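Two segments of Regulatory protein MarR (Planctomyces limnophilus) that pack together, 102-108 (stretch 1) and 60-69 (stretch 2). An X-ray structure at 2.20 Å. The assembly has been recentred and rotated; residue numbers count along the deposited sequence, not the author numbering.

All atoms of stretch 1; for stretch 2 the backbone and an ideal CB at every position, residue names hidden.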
# COMPACT_ATOMS: atom_id res chain seq x y z
N ARG A 102 -13.16 -8.55 50.09
CA ARG A 102 -12.96 -7.40 49.22
C ARG A 102 -12.54 -7.83 47.77
O ARG A 102 -12.85 -7.14 46.80
CB ARG A 102 -11.92 -6.46 49.82
CG ARG A 102 -11.72 -5.20 49.01
CD ARG A 102 -11.00 -4.14 49.80
NE ARG A 102 -10.82 -2.92 49.03
CZ ARG A 102 -10.29 -1.80 49.52
NH1 ARG A 102 -10.16 -0.73 48.75
NH2 ARG A 102 -9.89 -1.74 50.79
N VAL A 103 -11.88 -9.00 47.65
CA VAL A 103 -11.35 -9.52 46.40
C VAL A 103 -12.45 -10.34 45.65
O VAL A 103 -13.03 -11.28 46.19
CB VAL A 103 -10.07 -10.35 46.67
CG1 VAL A 103 -9.52 -10.98 45.40
CG2 VAL A 103 -9.00 -9.48 47.34
N VAL A 104 -12.67 -9.98 44.40
CA VAL A 104 -13.61 -10.61 43.51
C VAL A 104 -12.81 -11.21 42.35
O VAL A 104 -12.17 -10.47 41.61
CB VAL A 104 -14.72 -9.63 43.04
CG1 VAL A 104 -15.66 -10.30 42.01
CG2 VAL A 104 -15.51 -9.10 44.23
N GLU A 105 -12.79 -12.55 42.24
CA GLU A 105 -12.15 -13.25 41.14
C GLU A 105 -13.20 -13.41 40.06
O GLU A 105 -14.37 -13.63 40.37
CB GLU A 105 -11.58 -14.61 41.56
CG GLU A 105 -10.39 -14.46 42.48
CD GLU A 105 -9.61 -15.75 42.65
OE1 GLU A 105 -10.23 -16.75 43.06
OE2 GLU A 105 -8.39 -15.76 42.35
N VAL A 106 -12.81 -13.22 38.81
CA VAL A 106 -13.72 -13.30 37.66
C VAL A 106 -13.15 -14.34 36.72
O VAL A 106 -11.98 -14.25 36.39
CB VAL A 106 -13.76 -11.90 36.97
CG1 VAL A 106 -14.81 -11.85 35.86
CG2 VAL A 106 -14.01 -10.80 38.00
N ALA A 107 -13.99 -15.28 36.24
CA ALA A 107 -13.62 -16.29 35.27
C ALA A 107 -14.59 -16.24 34.08
O ALA A 107 -15.77 -15.83 34.19
CB ALA A 107 -13.66 -17.67 35.95
N LEU A 108 -14.14 -16.73 32.95
CA LEU A 108 -15.03 -16.86 31.79
C LEU A 108 -16.02 -17.98 32.03
O LEU A 108 -15.69 -18.90 32.77
CB LEU A 108 -14.25 -17.25 30.52
CG LEU A 108 -13.78 -16.26 29.52
CD1 LEU A 108 -13.45 -16.99 28.24
CD2 LEU A 108 -14.78 -15.15 29.25
N UNK A 60 -9.98 -22.63 33.05
CA UNK A 60 -11.16 -22.38 33.90
C UNK A 60 -10.89 -21.57 35.17
O UNK A 60 -11.83 -21.31 35.93
CB UNK A 60 -11.78 -23.72 34.30
N UNK A 61 -9.62 -21.13 35.41
CA UNK A 61 -9.36 -20.34 36.60
C UNK A 61 -9.81 -18.91 36.38
O UNK A 61 -9.90 -18.45 35.25
CB UNK A 61 -7.88 -20.39 36.97
N UNK A 62 -10.10 -18.22 37.47
CA UNK A 62 -10.49 -16.83 37.47
C UNK A 62 -9.28 -15.96 37.72
O UNK A 62 -8.19 -16.46 37.98
CB UNK A 62 -11.57 -16.57 38.52
N UNK A 63 -9.46 -14.65 37.61
CA UNK A 63 -8.44 -13.66 37.88
C UNK A 63 -9.05 -12.56 38.76
O UNK A 63 -10.20 -12.15 38.53
CB UNK A 63 -7.88 -13.09 36.58
N UNK A 64 -8.28 -12.09 39.76
CA UNK A 64 -8.66 -10.99 40.64
C UNK A 64 -8.90 -9.77 39.84
O UNK A 64 -8.11 -9.48 38.93
CB UNK A 64 -7.59 -10.72 41.70
N UNK A 65 -9.97 -9.02 40.19
CA UNK A 65 -10.34 -7.77 39.50
C UNK A 65 -9.12 -6.80 39.41
O UNK A 65 -8.87 -6.23 38.35
CB UNK A 65 -11.50 -7.09 40.23
N UNK A 66 -8.35 -6.65 40.49
CA UNK A 66 -7.16 -5.80 40.48
C UNK A 66 -6.09 -6.28 39.49
O UNK A 66 -5.44 -5.43 38.86
CB UNK A 66 -6.56 -5.74 41.89
N UNK A 67 -5.88 -7.63 39.39
CA UNK A 67 -4.89 -8.19 38.46
C UNK A 67 -5.36 -8.01 37.00
O UNK A 67 -4.54 -7.80 36.12
CB UNK A 67 -4.65 -9.67 38.76
N UNK A 68 -6.69 -8.07 36.75
CA UNK A 68 -7.25 -7.80 35.42
C UNK A 68 -6.86 -6.37 35.04
O UNK A 68 -6.31 -6.15 33.97
CB UNK A 68 -8.77 -7.99 35.40
N UNK A 69 -7.17 -5.41 35.92
CA UNK A 69 -6.87 -4.00 35.67
C UNK A 69 -5.36 -3.81 35.45
O UNK A 69 -4.97 -3.21 34.47
CB UNK A 69 -7.35 -3.13 36.83

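At position 60 the CA-to-CB bond points away from stretch 1, and no atom of that stretch is near the ideal CB. With phi/psi of -82/1, many residues would fit, proline among them. The deposited residue is Pro-60, preceded by a cis peptide bond; its carbonyl O lies 4.1 Å from Ala-107 CB.

Position 61 also points away and finds open space, so a polar or charged side chain is as suitable as any. It is Glu-61, whose side chain stays clear of stretch 1. Its backbone does more: Glu-61 O is 2.8 Å from a water oxygen that donates to it, and the same water accepts from Leu-108 N at 2.8 Å, extending the pairing where no direct bond is made.

Position 62 is the most restrictive. Its ideal CB would sit 3.2 Å from Val-106 O and 3.5 Å from Ala-107 CB, both tight, while phi/psi of -95/174 would not by itself demand glycine. The crowding therefore favours glycine, and Gly-62 is found. Its CA comes within 3.2 Å of Val-106 O and 3.6 Å of Ala-107 CB, allowing the close CA-CA approach of 3.9 Å between Gly-62 and Ala-107.

At 63 the backbone is extended (-133/139) and forms an antiparallel hydrogen-bonded pair with Val-106. The ideal CB lies on the same sheet face as the Val-106 side chain, its nearest stretch 1 atom being Val-106 O at 4.3 Å. An apolar side chain suits that face, long or branched. The residue is Met-63, as selenomethionine, with chi1 and chi2 both t. Its backbone anchors the pair: Met-63 N donates to Val-106 O at 2.8 Å (160°), and Val-106 N donates to Met-63 O at 2.8 Å (163°). Met-63 O also receives a CA-H...O contact from Glu-105 CA at 3.4 Å.

Position 64 pairs with Glu-105 without hydrogen bonds, CA to CA 4.2 Å, and its CB shares that residue's face. Val-103 CG1 lies 4.2 Å from the ideal CB and Glu-105 CG 4.7 Å, so a small side chain fits readily. Ala-64 places its CB 4.2 Å from Val-103 CG1, an apolar contact, and occupies the N-cap position.

At 65 helical angles begin (-51/-44), and the ideal CB stands 3.7 Å from Val-104 O. A short hydroxyl side chain could reach that acceptor; serine or threonine would do. Thr-65, chi1 m, donates from OG1 to Val-104 O at 2.8 Å, while its backbone N donates to the same Val-104 O at 3.0 Å (148°). One carbonyl thus fastens both the backbone and the side chain of the helix's first residue.

Positions 66 and 67 meet nothing close and accept many residues; Leu-66 and Gln-67 occupy them.

Position 68 points toward stretch 1, but its ideal CB stands well back, inviting a longer apolar chain: Ile-68 extends CD1 to 4.0 Å from Val-106 CB.

Position 69 is out of reach, and Ala-69 makes no contact.

Stretch 2 60-69: PEGMATLQIA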
# COMPACT_ATOMS: atom_id res chain seq x y z
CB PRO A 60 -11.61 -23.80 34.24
CG PRO A 60 -10.29 -24.52 34.39
CD PRO A 60 -9.47 -24.00 33.24
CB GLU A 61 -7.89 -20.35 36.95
CG GLU A 61 -7.37 -21.70 37.39
CD GLU A 61 -5.86 -21.76 37.34
OE1 GLU A 61 -5.26 -22.15 38.37
OE2 GLU A 61 -5.26 -21.36 36.31
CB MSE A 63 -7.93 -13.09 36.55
CG MSE A 63 -6.77 -12.17 36.71
SE MSE A 63 -5.99 -11.59 35.00
CE MSE A 63 -5.19 -13.34 34.27
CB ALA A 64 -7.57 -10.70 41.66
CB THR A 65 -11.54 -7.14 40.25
OG1 THR A 65 -12.62 -8.09 40.25
CG2 THR A 65 -11.99 -5.81 39.65
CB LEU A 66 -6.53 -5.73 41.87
CG LEU A 66 -7.27 -4.88 42.92
CD1 LEU A 66 -6.53 -4.89 44.21
CD2 LEU A 66 -7.44 -3.41 42.42
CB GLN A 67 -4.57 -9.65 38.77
CG GLN A 67 -3.51 -10.26 37.81
CD GLN A 67 -2.96 -11.63 38.24
OE1 GLN A 67 -3.61 -12.68 38.07
NE2 GLN A 67 -1.72 -11.66 38.73
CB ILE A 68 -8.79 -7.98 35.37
CG1 ILE A 68 -9.22 -9.48 35.53
CG2 ILE A 68 -9.39 -7.33 34.10
CD1 ILE A 68 -10.66 -9.69 35.67
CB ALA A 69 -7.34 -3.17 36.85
O HOH W 1 -11.46 -17.63 33.10
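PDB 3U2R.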